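Glucokinase (PDB 6EDI) probably phosphorylates D-glucose with ATP, acting as a glucokinase built on the two-domain actin-like ATPase fold. Local coordinates at residues Pro40-Cys45 and Gly403-Gly408; Ala52-Ser57 and Glu86-Val91; Ser65-Ile70 and Leu166-Ala171; Ser105-Val110 and Pro143-Pro148; Ser112-Val117 and Ala153-Leu158. All blocks are in the same frame, centred on the assembly; numbering follows the deposited sequence.

All five contacts belong to one domain, built on the mixed sheet with strand order 16-20, 67-75, 51-58, 41-48, 110-117, 152-156. Contact 1 lays C-terminal helix 399-409 on strand 41-48, so the loop it closes encloses the other four. Contact 5 pairs strands 110-117 and 152-156 about 9 Å away, centre to centre. Contact 2 packs helix 84-98 on strand 51-58, and contact 4, about 12 Å away between centres, sets turn 105-110 against loop 143-148. Contact 3, its centre about 10 Å from that of contact 1, joins strand 67-75 to helix 157-170. Along the chain, contact 2 crosses contact 3, and contact 4 crosses contact 5. The chain thus returns at its C-terminus to complete its first domain.

Contact 1. Residues Pro40-Cys45 and Gly403-Gly408; sequences PIYVVC and GCLGFG
Apolar packing carries most of this buried contact, in which strand 41-45 meets helix 403-408 with the two axes 7.4 Å apart and 136° between their directions. Tyr42 leads it. With CG anti to the carbonyl carbon and beside the backbone N, its ring is laid over the helix, and ring and Leu405 cross obliquely. Leu405 CD1 touches Tyr42 CD2 at 3.6 Å, with CG of the same leucine close behind. On the ring's CD1/CE1 side the neighbour is helix backbone: Tyr42 CD1 lies 3.9 Å from Gly408 CA, and Tyr42 CE1 is 3.7 Å from Gly408 C, an approach made possible because Gly408 carries no side chain. Two residues along the strand, Val44 CG1 rests on Cys404 CB at 3.5 Å.

Polar groups take part only by proximity, since no hydrogen bond links the segments. Leu405 O lies over one face of the Tyr42 ring. Cys404 SG, anti to the carbonyl carbon, comes 3.5 Å from Cys45 O. Tyr42 O is bonded by the backbone and hydroxyl of Ser57, and Cys45 O by the backbone N of Ser116.

Beyond the segments, Leu405 also touches Ser57, Cys404 touches Ala114, and Phe407 packs on Ala153 and Leu155 and on Val224 of the second subunit. This part of the helix therefore reaches four adjacent strands of the sheet. With no bond across it, the union of the chain's C-terminal helix with this central strand depends on shape: a glycine admits the tyrosine ring, and small or branched side chains fill the remainder.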
# COMPACT_ATOMS: atom_id res chain seq x y z
N PRO A 40 -20.31 22.49 5.53
CA PRO A 40 -20.49 21.24 4.79
C PRO A 40 -21.09 20.19 5.71
O PRO A 40 -20.84 20.22 6.92
CB PRO A 40 -19.06 20.82 4.44
CG PRO A 40 -18.17 22.02 4.77
CD PRO A 40 -18.90 22.74 5.86
N ILE A 41 -21.86 19.27 5.16
CA ILE A 41 -22.38 18.15 5.92
C ILE A 41 -21.82 16.86 5.34
O ILE A 41 -21.91 16.63 4.14
CB ILE A 41 -23.91 18.10 5.90
CG1 ILE A 41 -24.51 19.37 6.52
CG2 ILE A 41 -24.41 16.85 6.62
CD1 ILE A 41 -24.25 19.51 8.01
N TYR A 42 -21.25 16.01 6.20
CA TYR A 42 -20.73 14.72 5.77
C TYR A 42 -21.65 13.59 6.27
O TYR A 42 -21.86 13.44 7.48
CB TYR A 42 -19.27 14.56 6.24
CG TYR A 42 -18.36 15.74 5.87
CD1 TYR A 42 -17.67 15.76 4.67
CD2 TYR A 42 -18.21 16.82 6.74
CE1 TYR A 42 -16.85 16.83 4.33
CE2 TYR A 42 -17.40 17.90 6.41
CZ TYR A 42 -16.72 17.90 5.21
OH TYR A 42 -15.91 18.96 4.89
N VAL A 43 -22.23 12.84 5.34
CA VAL A 43 -23.14 11.75 5.68
C VAL A 43 -22.31 10.56 6.12
O VAL A 43 -21.31 10.20 5.46
CB VAL A 43 -24.09 11.40 4.53
CG1 VAL A 43 -24.72 10.04 4.73
CG2 VAL A 43 -25.19 12.47 4.41
N VAL A 44 -22.68 9.99 7.26
CA VAL A 44 -21.92 8.91 7.86
C VAL A 44 -22.84 7.73 8.10
O VAL A 44 -24.04 7.88 8.37
CB VAL A 44 -21.24 9.33 9.21
CG1 VAL A 44 -20.51 10.61 9.04
CG2 VAL A 44 -22.26 9.47 10.33
N CYS A 45 -22.25 6.54 8.00
CA CYS A 45 -22.99 5.30 8.18
C CYS A 45 -21.98 4.20 8.45
O CYS A 45 -20.94 4.13 7.80
CB CYS A 45 -23.84 4.98 6.95
SG CYS A 45 -24.68 3.37 6.97
N GLY A 403 -14.55 8.61 10.32
CA GLY A 403 -13.84 8.32 9.08
C GLY A 403 -14.66 8.60 7.85
O GLY A 403 -14.12 8.88 6.77
N CYS A 404 -15.98 8.52 8.00
CA CYS A 404 -16.85 8.89 6.91
C CYS A 404 -16.68 10.38 6.63
O CYS A 404 -16.71 10.81 5.48
CB CYS A 404 -18.31 8.51 7.21
SG CYS A 404 -18.65 6.72 7.14
N LEU A 405 -16.46 11.17 7.69
CA LEU A 405 -16.12 12.58 7.51
C LEU A 405 -14.73 12.74 6.90
O LEU A 405 -14.50 13.55 5.99
CB LEU A 405 -16.21 13.35 8.84
CG LEU A 405 -15.88 14.85 8.84
CD1 LEU A 405 -16.77 15.64 9.80
CD2 LEU A 405 -14.42 15.10 9.19
N GLY A 406 -13.78 11.95 7.43
CA GLY A 406 -12.40 12.03 6.98
C GLY A 406 -12.33 11.80 5.49
O GLY A 406 -11.63 12.52 4.78
N PHE A 407 -13.07 10.80 5.01
CA PHE A 407 -13.18 10.52 3.60
C PHE A 407 -13.62 11.76 2.83
O PHE A 407 -12.94 12.20 1.91
CB PHE A 407 -14.18 9.40 3.36
CG PHE A 407 -14.55 9.23 1.92
CD1 PHE A 407 -13.70 8.54 1.05
CD2 PHE A 407 -15.72 9.79 1.41
CE1 PHE A 407 -14.03 8.38 -0.29
CE2 PHE A 407 -16.05 9.64 0.07
CZ PHE A 407 -15.22 8.93 -0.77
N GLY A 408 -14.76 12.32 3.23
CA GLY A 408 -15.32 13.48 2.57
C GLY A 408 -14.38 14.67 2.53
O GLY A 408 -14.33 15.39 1.53

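Contact 2. Residues Ala52-Ser57 and Glu86-Val91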
# COMPACT_ATOMS: atom_id res chain seq x y z
N ALA A 52 -27.13 -0.65 12.04
CA ALA A 52 -26.67 0.27 11.02
C ALA A 52 -26.88 1.69 11.52
O ALA A 52 -28.01 2.18 11.56
CB ALA A 52 -27.43 0.04 9.72
N ARG A 53 -25.81 2.36 11.94
CA ARG A 53 -25.96 3.73 12.39
C ARG A 53 -25.86 4.63 11.18
O ARG A 53 -24.94 4.50 10.38
CB ARG A 53 -24.90 4.07 13.45
CG ARG A 53 -25.00 3.17 14.67
CD ARG A 53 -23.88 3.38 15.67
NE ARG A 53 -22.58 3.03 15.11
CZ ARG A 53 -21.46 2.99 15.83
NH1 ARG A 53 -21.50 3.29 17.12
NH2 ARG A 53 -20.31 2.66 15.25
N VAL A 54 -26.84 5.52 11.01
CA VAL A 54 -26.86 6.41 9.85
C VAL A 54 -27.00 7.83 10.37
O VAL A 54 -27.87 8.11 11.18
CB VAL A 54 -28.08 6.10 8.96
CG1 VAL A 54 -28.06 6.96 7.70
CG2 VAL A 54 -28.11 4.64 8.60
N GLY A 55 -26.15 8.75 9.91
CA GLY A 55 -26.28 10.11 10.39
C GLY A 55 -25.44 11.13 9.64
O GLY A 55 -25.14 10.96 8.47
N PHE A 56 -25.07 12.18 10.35
CA PHE A 56 -24.46 13.35 9.74
C PHE A 56 -23.34 13.84 10.63
O PHE A 56 -23.40 13.72 11.86
CB PHE A 56 -25.51 14.45 9.59
CG PHE A 56 -26.68 14.04 8.77
CD1 PHE A 56 -26.63 14.12 7.39
CD2 PHE A 56 -27.82 13.53 9.38
CE1 PHE A 56 -27.70 13.71 6.62
CE2 PHE A 56 -28.90 13.12 8.63
CZ PHE A 56 -28.85 13.21 7.25
N SER A 57 -22.29 14.38 10.01
CA SER A 57 -21.17 14.90 10.77
C SER A 57 -20.76 16.25 10.21
O SER A 57 -21.03 16.56 9.05
CB SER A 57 -19.97 13.95 10.67
OG SER A 57 -19.59 13.81 9.32
N GLU A 86 -33.73 0.91 2.78
CA GLU A 86 -34.89 1.29 3.57
C GLU A 86 -34.50 2.39 4.53
O GLU A 86 -35.20 3.40 4.65
CB GLU A 86 -35.41 0.10 4.36
CG GLU A 86 -35.62 -1.13 3.51
CD GLU A 86 -36.51 -2.14 4.19
OE1 GLU A 86 -36.82 -1.95 5.39
OE2 GLU A 86 -36.91 -3.11 3.51
N PHE A 87 -33.36 2.21 5.20
CA PHE A 87 -32.91 3.15 6.23
C PHE A 87 -32.64 4.54 5.64
O PHE A 87 -33.08 5.55 6.18
CB PHE A 87 -31.66 2.64 6.95
CG PHE A 87 -31.84 1.30 7.61
CD1 PHE A 87 -33.10 0.86 8.00
CD2 PHE A 87 -30.74 0.47 7.83
CE1 PHE A 87 -33.26 -0.39 8.60
CE2 PHE A 87 -30.89 -0.77 8.43
CZ PHE A 87 -32.15 -1.20 8.83
N PHE A 88 -31.92 4.58 4.52
CA PHE A 88 -31.62 5.85 3.88
C PHE A 88 -32.91 6.56 3.48
O PHE A 88 -33.05 7.77 3.65
CB PHE A 88 -30.71 5.66 2.68
CG PHE A 88 -29.38 5.06 3.01
CD1 PHE A 88 -28.82 5.23 4.28
CD2 PHE A 88 -28.70 4.29 2.07
CE1 PHE A 88 -27.59 4.65 4.59
CE2 PHE A 88 -27.48 3.71 2.37
CZ PHE A 88 -26.92 3.89 3.64
N ASP A 89 -33.87 5.79 2.97
CA ASP A 89 -35.16 6.37 2.61
C ASP A 89 -35.94 6.88 3.84
O ASP A 89 -36.53 7.96 3.79
CB ASP A 89 -36.00 5.40 1.77
CG ASP A 89 -37.10 6.11 1.01
OD1 ASP A 89 -36.80 6.70 -0.04
OD2 ASP A 89 -38.26 6.08 1.48
N GLU A 90 -35.94 6.12 4.94
CA GLU A 90 -36.58 6.61 6.17
C GLU A 90 -35.96 7.91 6.68
O GLU A 90 -36.66 8.77 7.22
CB GLU A 90 -36.54 5.56 7.28
CG GLU A 90 -37.27 4.27 6.98
CD GLU A 90 -37.98 3.70 8.19
OE1 GLU A 90 -37.31 3.12 9.07
OE2 GLU A 90 -39.22 3.85 8.26
N VAL A 91 -34.65 8.06 6.52
CA VAL A 91 -33.97 9.29 6.95
C VAL A 91 -34.38 10.43 6.03
O VAL A 91 -34.72 11.53 6.48
CB VAL A 91 -32.44 9.13 6.91
CG1 VAL A 91 -31.75 10.48 7.15
CG2 VAL A 91 -31.98 8.11 7.94
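Strand 51-58 is the middle strand of the antiparallel meander 41-48, 51-58, 67-75 in this actin-like domain, and helix 84-98 belongs to the connection that carries the chain from strand 67-75 to strand 110-117, packing on one face of the sheet as it goes. The segment axes approach to 9.6 Å at an angle of 41°, and the strand presents every second residue, Ala52, Val54 and Phe56, to the helix residues Phe87, Phe88 and Val91.

At one end Ala52 CB sits 3.8 Å from Phe87 CE2, with CD2 equally near, in an oblique approach to the ring. In the middle Val54, whose CG1 is anti to the backbone N (chi1 -176°), pushes that methyl in plane against the edge of the Phe88 ring, 3.9 Å from CE1; the two side chains cross at about a right angle. The same Val54 CG1 reaches Val91 CG2 at 4.1 Å. At the far end Phe56 and Val91 meet tip to tip, Phe56 CZ lying 4.0 Å from Val91 CG1.

The aromatic groups have further partners: Phe87 stacks with Phe74, Phe56 meets Phe106 edge-to-face, and Phe88 meets Tyr142 edge-to-face. All six touching residues are buried, and no hydrogen bond crosses. The helix is thus held to the strand by apolar contact alone, chiefly methyl to ring and methyl to methyl, so that fit and not bond direction sets the packing.

Contact 3. Residues Ser65-Ile70 and Leu166-Ala171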
# COMPACT_ATOMS: atom_id res chain seq x y z
N SER A 65 -10.79 21.69 16.56
CA SER A 65 -11.93 21.77 15.64
C SER A 65 -13.29 21.45 16.24
O SER A 65 -14.29 22.08 15.90
CB SER A 65 -11.68 20.92 14.38
OG SER A 65 -12.87 20.71 13.64
N GLY A 66 -13.34 20.48 17.14
CA GLY A 66 -14.63 19.98 17.59
C GLY A 66 -15.29 19.28 16.42
O GLY A 66 -15.54 19.87 15.37
N LEU A 67 -15.56 17.99 16.58
CA LEU A 67 -16.23 17.25 15.53
C LEU A 67 -17.54 16.83 16.14
O LEU A 67 -17.56 16.43 17.30
CB LEU A 67 -15.39 16.04 15.13
CG LEU A 67 -14.06 16.36 14.43
CD1 LEU A 67 -13.18 15.14 14.33
CD2 LEU A 67 -14.33 16.93 13.05
N HIS A 68 -18.63 16.94 15.38
CA HIS A 68 -19.94 16.55 15.88
C HIS A 68 -20.55 15.48 14.98
O HIS A 68 -20.45 15.55 13.76
CB HIS A 68 -20.88 17.77 15.98
CG HIS A 68 -20.45 18.79 16.99
ND1 HIS A 68 -20.58 20.14 16.77
CD2 HIS A 68 -19.89 18.65 18.21
CE1 HIS A 68 -20.11 20.80 17.82
NE2 HIS A 68 -19.68 19.92 18.71
N ILE A 69 -21.17 14.48 15.60
CA ILE A 69 -21.90 13.46 14.87
C ILE A 69 -23.26 13.27 15.51
O ILE A 69 -23.40 13.32 16.73
CB ILE A 69 -21.13 12.11 14.82
CG1 ILE A 69 -19.71 12.32 14.30
CG2 ILE A 69 -21.85 11.10 13.94
CD1 ILE A 69 -18.84 11.04 14.27
N ILE A 70 -24.27 13.11 14.67
CA ILE A 70 -25.59 12.70 15.13
C ILE A 70 -25.95 11.47 14.31
O ILE A 70 -25.81 11.49 13.10
CB ILE A 70 -26.64 13.77 14.83
CG1 ILE A 70 -26.36 15.03 15.63
CG2 ILE A 70 -28.03 13.23 15.19
CD1 ILE A 70 -26.33 14.83 17.10
N LEU A 166 -7.28 10.43 10.65
CA LEU A 166 -6.95 11.64 9.90
C LEU A 166 -7.87 12.78 10.33
O LEU A 166 -7.43 13.91 10.53
CB LEU A 166 -7.11 11.40 8.41
CG LEU A 166 -6.97 12.66 7.56
CD1 LEU A 166 -5.55 13.21 7.70
CD2 LEU A 166 -7.29 12.36 6.12
N ALA A 167 -9.15 12.46 10.49
CA ALA A 167 -10.13 13.46 10.89
C ALA A 167 -9.74 14.07 12.23
O ALA A 167 -9.74 15.29 12.40
CB ALA A 167 -11.51 12.86 10.95
N LEU A 168 -9.40 13.21 13.19
CA LEU A 168 -8.98 13.67 14.51
C LEU A 168 -7.73 14.54 14.42
O LEU A 168 -7.60 15.54 15.12
CB LEU A 168 -8.71 12.48 15.43
CG LEU A 168 -9.90 11.62 15.85
CD1 LEU A 168 -9.44 10.32 16.49
CD2 LEU A 168 -10.77 12.41 16.80
N SER A 169 -6.81 14.13 13.55
CA SER A 169 -5.57 14.85 13.34
C SER A 169 -5.82 16.25 12.79
O SER A 169 -5.33 17.24 13.35
CB SER A 169 -4.67 14.06 12.38
OG SER A 169 -3.40 14.68 12.29
N ASN A 170 -6.57 16.35 11.69
CA ASN A 170 -6.86 17.64 11.08
C ASN A 170 -7.64 18.54 12.03
O ASN A 170 -7.57 19.76 11.94
CB ASN A 170 -7.65 17.46 9.78
CG ASN A 170 -6.81 16.85 8.68
OD1 ASN A 170 -5.58 16.90 8.73
ND2 ASN A 170 -7.47 16.26 7.68
N ALA A 171 -8.36 17.92 12.95
CA ALA A 171 -9.11 18.66 13.94
C ALA A 171 -8.23 19.24 15.05
O ALA A 171 -8.69 20.07 15.83
CB ALA A 171 -10.21 17.79 14.54
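Leu67 leaves the strand with CB pointing toward helix residues 166-171, and its CG, anti to the carbonyl carbon and beside the backbone N, comes 4.1 Å from Ala171 CB. At the tip, CD1 does most of the touching. It stands 4.0 Å from the same Ala171 CB and 3.9 Å from Ala167 O, while the CD2 methyl of Leu168 lies a looser 4.4 Å from Leu67 CD1. Leu67 CD1 is therefore received between Ala167 and Ala171. The other branch, CD2, faces Leu405.

Two residues earlier the backbone supplies the polar link. Ser65 N donates to Ala171 O at 2.8 Å, nearly straight (176° at the hydrogen) and in the carbonyl plane. Beside this bond the chains are close: Ser65 CB is 3.5 Å from Ala171 CA, tighter than ordinary van der Waals contact. Ser65 OG is hydrogen-bonded to Ser60 O. Gly66, with phi at 66°, turns the chain from this bond into the strand.

The C-terminal part of helix 157-170 and Ala171 thus lie against the start of strand 67-75, with helix 399-409 lying alongside through Leu402 on Leu67 and strand 16-20 adjoining through Val16 on Leu168.

Contact 4. Residues Ser105-Val110 and Pro143-Pro148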
# COMPACT_ATOMS: atom_id res chain seq x y z
N SER A 105 -32.39 23.28 2.46
CA SER A 105 -31.19 24.01 2.86
C SER A 105 -30.13 23.08 3.47
O SER A 105 -28.93 23.36 3.40
CB SER A 105 -31.51 25.15 3.83
OG SER A 105 -31.97 24.65 5.08
N PHE A 106 -30.58 21.97 4.05
CA PHE A 106 -29.67 20.98 4.63
C PHE A 106 -28.96 20.13 3.57
O PHE A 106 -27.73 20.07 3.51
CB PHE A 106 -30.44 20.07 5.59
CG PHE A 106 -29.56 19.21 6.45
CD1 PHE A 106 -28.78 19.77 7.45
CD2 PHE A 106 -29.51 17.83 6.25
CE1 PHE A 106 -27.97 18.98 8.26
CE2 PHE A 106 -28.70 17.03 7.05
CZ PHE A 106 -27.92 17.61 8.05
N LEU A 107 -29.76 19.49 2.72
CA LEU A 107 -29.25 18.53 1.76
C LEU A 107 -28.32 19.17 0.73
O LEU A 107 -27.46 18.50 0.17
CB LEU A 107 -30.40 17.79 1.06
CG LEU A 107 -31.26 16.86 1.90
CD1 LEU A 107 -32.40 16.27 1.06
CD2 LEU A 107 -30.43 15.74 2.52
N ARG A 108 -28.48 20.46 0.48
CA ARG A 108 -27.62 21.12 -0.50
C ARG A 108 -26.19 21.26 0.02
O ARG A 108 -25.28 21.51 -0.76
CB ARG A 108 -28.14 22.51 -0.87
CG ARG A 108 -29.52 22.51 -1.49
CD ARG A 108 -29.70 21.42 -2.55
NE ARG A 108 -31.04 21.52 -3.13
CZ ARG A 108 -32.13 21.05 -2.54
NH1 ARG A 108 -32.03 20.44 -1.37
NH2 ARG A 108 -33.32 21.19 -3.12
N ARG A 109 -26.01 21.10 1.32
CA ARG A 109 -24.68 21.21 1.91
C ARG A 109 -24.01 19.86 2.13
O ARG A 109 -22.91 19.80 2.68
CB ARG A 109 -24.71 22.04 3.20
CG ARG A 109 -25.04 23.52 2.96
CD ARG A 109 -25.17 24.27 4.27
NE ARG A 109 -26.36 23.86 5.01
CZ ARG A 109 -26.34 23.33 6.22
NH1 ARG A 109 -25.20 23.13 6.86
NH2 ARG A 109 -27.49 23.00 6.81
N VAL A 110 -24.65 18.79 1.67
CA VAL A 110 -24.08 17.44 1.79
C VAL A 110 -22.86 17.36 0.90
O VAL A 110 -22.97 17.43 -0.32
CB VAL A 110 -25.09 16.32 1.41
CG1 VAL A 110 -24.41 14.95 1.47
CG2 VAL A 110 -26.29 16.33 2.35
N PRO A 143 -29.37 6.55 -2.25
CA PRO A 143 -29.96 7.89 -2.41
C PRO A 143 -28.93 8.96 -2.71
O PRO A 143 -28.10 9.25 -1.85
CB PRO A 143 -30.53 8.17 -1.02
CG PRO A 143 -30.92 6.84 -0.52
CD PRO A 143 -29.87 5.89 -1.03
N VAL A 144 -29.02 9.57 -3.88
CA VAL A 144 -28.05 10.57 -4.30
C VAL A 144 -28.02 11.79 -3.38
O VAL A 144 -27.00 12.45 -3.23
CB VAL A 144 -28.30 10.96 -5.77
CG1 VAL A 144 -28.63 12.44 -5.90
CG2 VAL A 144 -27.13 10.56 -6.59
N GLU A 145 -29.15 12.06 -2.73
CA GLU A 145 -29.20 13.18 -1.81
C GLU A 145 -28.36 12.92 -0.57
O GLU A 145 -27.88 13.86 0.08
CB GLU A 145 -30.66 13.47 -1.42
CG GLU A 145 -31.59 13.68 -2.61
CD GLU A 145 -33.05 13.61 -2.22
OE1 GLU A 145 -33.59 12.48 -2.15
OE2 GLU A 145 -33.67 14.67 -1.99
N LEU A 146 -28.17 11.65 -0.22
CA LEU A 146 -27.30 11.31 0.91
C LEU A 146 -25.92 10.90 0.42
O LEU A 146 -24.94 11.02 1.16
CB LEU A 146 -27.91 10.19 1.77
CG LEU A 146 -29.24 10.55 2.42
CD1 LEU A 146 -29.74 9.46 3.34
CD2 LEU A 146 -29.12 11.88 3.17
N PHE A 147 -25.85 10.44 -0.82
CA PHE A 147 -24.58 9.99 -1.37
C PHE A 147 -24.33 10.61 -2.74
O PHE A 147 -24.61 9.98 -3.77
CB PHE A 147 -24.52 8.46 -1.44
CG PHE A 147 -24.72 7.80 -0.10
CD1 PHE A 147 -26.00 7.49 0.36
CD2 PHE A 147 -23.63 7.53 0.72
CE1 PHE A 147 -26.19 6.90 1.60
CE2 PHE A 147 -23.80 6.94 1.96
CZ PHE A 147 -25.09 6.62 2.41
N PRO A 148 -23.79 11.84 -2.74
CA PRO A 148 -23.65 12.61 -3.99
C PRO A 148 -22.77 11.90 -5.00
O PRO A 148 -21.78 11.25 -4.62
CB PRO A 148 -23.00 13.92 -3.53
CG PRO A 148 -23.42 14.09 -2.12
CD PRO A 148 -23.42 12.66 -1.57
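Leu107 spreads its two methyls over the Glu145-Leu146 step. CD1 touches the glutamate, 3.7 Å from Glu145 OE2 and 4.1 Å from Glu145 CB, while Leu107 CD2 meets Leu146 CD2 at 4.1 Å; both pairs of side chains cross obliquely. The Glu145 chain is extended beyond CG, which carries its carboxylate past the leucine to a long, weak ion pair with Lys96 NZ.

The contact lies in the turn between helix 104-107 and strand 110-117. A type I turn from Leu107 to Val110, with Val110 N bonded to Leu107 O at 3.2 Å, makes the change of direction, and Arg109 NE donates back to Ser105 O. Facing it is the loop before strand 152-156, where Pro143 O accepts from Leu146 N and Phe147 N and so draws 143-147 into a compact bend.

Val110, the first residue of its strand, sets both methyls against the loop backbone. CG2, anti to the carbonyl carbon, rests 3.7 Å from Glu145 O. CG1, anti to the backbone N, meets the Pro148 ring, Val110 CG1 to Pro148 CG 3.8 Å, the two side chains crossing at about a right angle. Leu92 of helix 84-98 touches Leu107, Glu145 and Leu146, and Val43 packs against Val110.

Contact 5. Residues Ser112-Val117 and Ala153-Leu158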
# COMPACT_ATOMS: atom_id res chain seq x y z
N SER A 112 -20.48 14.86 1.03
CA SER A 112 -20.08 13.49 0.77
C SER A 112 -20.94 12.53 1.57
O SER A 112 -21.61 12.92 2.52
CB SER A 112 -18.63 13.25 1.19
OG SER A 112 -18.48 13.41 2.59
N GLY A 113 -20.90 11.27 1.16
CA GLY A 113 -21.55 10.21 1.90
C GLY A 113 -20.65 8.99 1.88
O GLY A 113 -19.93 8.75 0.89
N ALA A 114 -20.65 8.24 2.97
CA ALA A 114 -19.79 7.07 3.07
C ALA A 114 -20.43 6.00 3.93
O ALA A 114 -21.12 6.31 4.90
CB ALA A 114 -18.44 7.46 3.65
N VAL A 115 -20.16 4.74 3.60
CA VAL A 115 -20.64 3.64 4.42
C VAL A 115 -19.49 2.72 4.77
O VAL A 115 -18.86 2.15 3.88
CB VAL A 115 -21.76 2.83 3.75
CG1 VAL A 115 -22.28 1.75 4.71
CG2 VAL A 115 -22.90 3.74 3.34
N SER A 116 -19.19 2.62 6.06
CA SER A 116 -18.21 1.66 6.58
C SER A 116 -18.93 0.33 6.78
O SER A 116 -19.94 0.27 7.48
CB SER A 116 -17.65 2.13 7.92
OG SER A 116 -16.68 1.22 8.42
N VAL A 117 -18.41 -0.72 6.15
CA VAL A 117 -19.00 -2.04 6.24
C VAL A 117 -17.98 -3.07 6.69
O VAL A 117 -16.79 -2.97 6.35
CB VAL A 117 -19.65 -2.49 4.91
CG1 VAL A 117 -20.82 -1.59 4.56
CG2 VAL A 117 -18.62 -2.48 3.78
N ALA A 153 -18.53 6.68 -1.28
CA ALA A 153 -17.79 5.41 -1.34
C ALA A 153 -18.25 4.49 -0.25
O ALA A 153 -18.68 4.95 0.82
CB ALA A 153 -16.30 5.66 -1.20
N LEU A 154 -18.16 3.19 -0.52
CA LEU A 154 -18.19 2.21 0.53
C LEU A 154 -16.78 2.09 1.07
O LEU A 154 -15.82 2.11 0.31
CB LEU A 154 -18.66 0.85 0.00
CG LEU A 154 -20.03 0.85 -0.65
CD1 LEU A 154 -20.36 -0.52 -1.23
CD2 LEU A 154 -21.07 1.27 0.36
N LEU A 155 -16.66 2.00 2.38
CA LEU A 155 -15.36 1.87 3.01
C LEU A 155 -15.28 0.57 3.81
O LEU A 155 -16.24 0.17 4.49
CB LEU A 155 -15.10 3.05 3.95
CG LEU A 155 -15.30 4.47 3.39
CD1 LEU A 155 -15.21 5.48 4.53
CD2 LEU A 155 -14.29 4.80 2.29
N ASN A 156 -14.13 -0.08 3.72
CA ASN A 156 -13.78 -1.14 4.66
C ASN A 156 -13.74 -0.56 6.06
O ASN A 156 -13.46 0.63 6.23
CB ASN A 156 -12.41 -1.74 4.33
CG ASN A 156 -12.49 -2.88 3.33
OD1 ASN A 156 -12.94 -3.99 3.67
ND2 ASN A 156 -12.06 -2.62 2.09
N ASP A 157 -14.03 -1.39 7.05
CA ASP A 157 -13.99 -0.98 8.45
C ASP A 157 -12.67 -0.26 8.81
O ASP A 157 -12.67 0.84 9.37
CB ASP A 157 -14.29 -2.22 9.34
CG ASP A 157 -13.63 -2.16 10.72
OD1 ASP A 157 -13.68 -1.11 11.39
OD2 ASP A 157 -13.08 -3.20 11.15
N LEU A 158 -11.54 -0.86 8.45
CA LEU A 158 -10.24 -0.26 8.79
C LEU A 158 -9.88 0.94 7.92
O LEU A 158 -9.09 1.80 8.31
CB LEU A 158 -9.13 -1.32 8.76
CG LEU A 158 -8.61 -1.64 10.14
CD1 LEU A 158 -8.11 -0.36 10.75
CD2 LEU A 158 -9.76 -2.20 10.97
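Backbone hydrogen bonds define this contact as a parallel β pairing: strand 110-117 lies beside strand 152-156, the outermost strand on this side of the domain's actin-like sheet. The register runs Ala114-Ala153, Val115-Leu154, Ser116-Leu155. Val115 uses both of its backbone groups on the residues flanking Leu154, as a parallel pair requires. Val115 N donates to Ala153 O at 3.2 Å, and Leu155 N donates to Val115 O at 2.7 Å, a nearly straight bond (177° at the hydrogen) although the donor stands above the carbonyl plane. Val117 N reaches Leu155 O at 2.9 Å, almost along the C=O axis. The ends are looser: Ala153 N to Gly113 O and Asp157 N to Val117 O are both weak, the latter bent (121°) where the chain turns into helix 157-170.

CA-H...O contacts fill in between these bonds, as with Ser116 CA 3.2 Å from Leu155 O.

Apolar packing occupies both faces of the pair. On the face of Ala114, Ser116, Ala153 and Leu155, Ala114 CB meets Leu155 CD1 at 3.9 Å, and helix 399-409 packs here, Cys404 on Ala114 and Phe407 on Ala153 and Leu155. On the other, with CG anti to the carbonyl carbon and the chain extended beyond it (chi2 176°), Leu154 lays CD2 3.8 Å from Val115 CB, and Tyr142 touches both residues.

Two polar side chains near the C-terminal end of the pairing find partners outside it: Asp157 OD1 bonds Asn400 ND2, while Ser116 OG, hydrogen-bonded to Asp46 OD2, sits 3.5 Å from Asp157 CA.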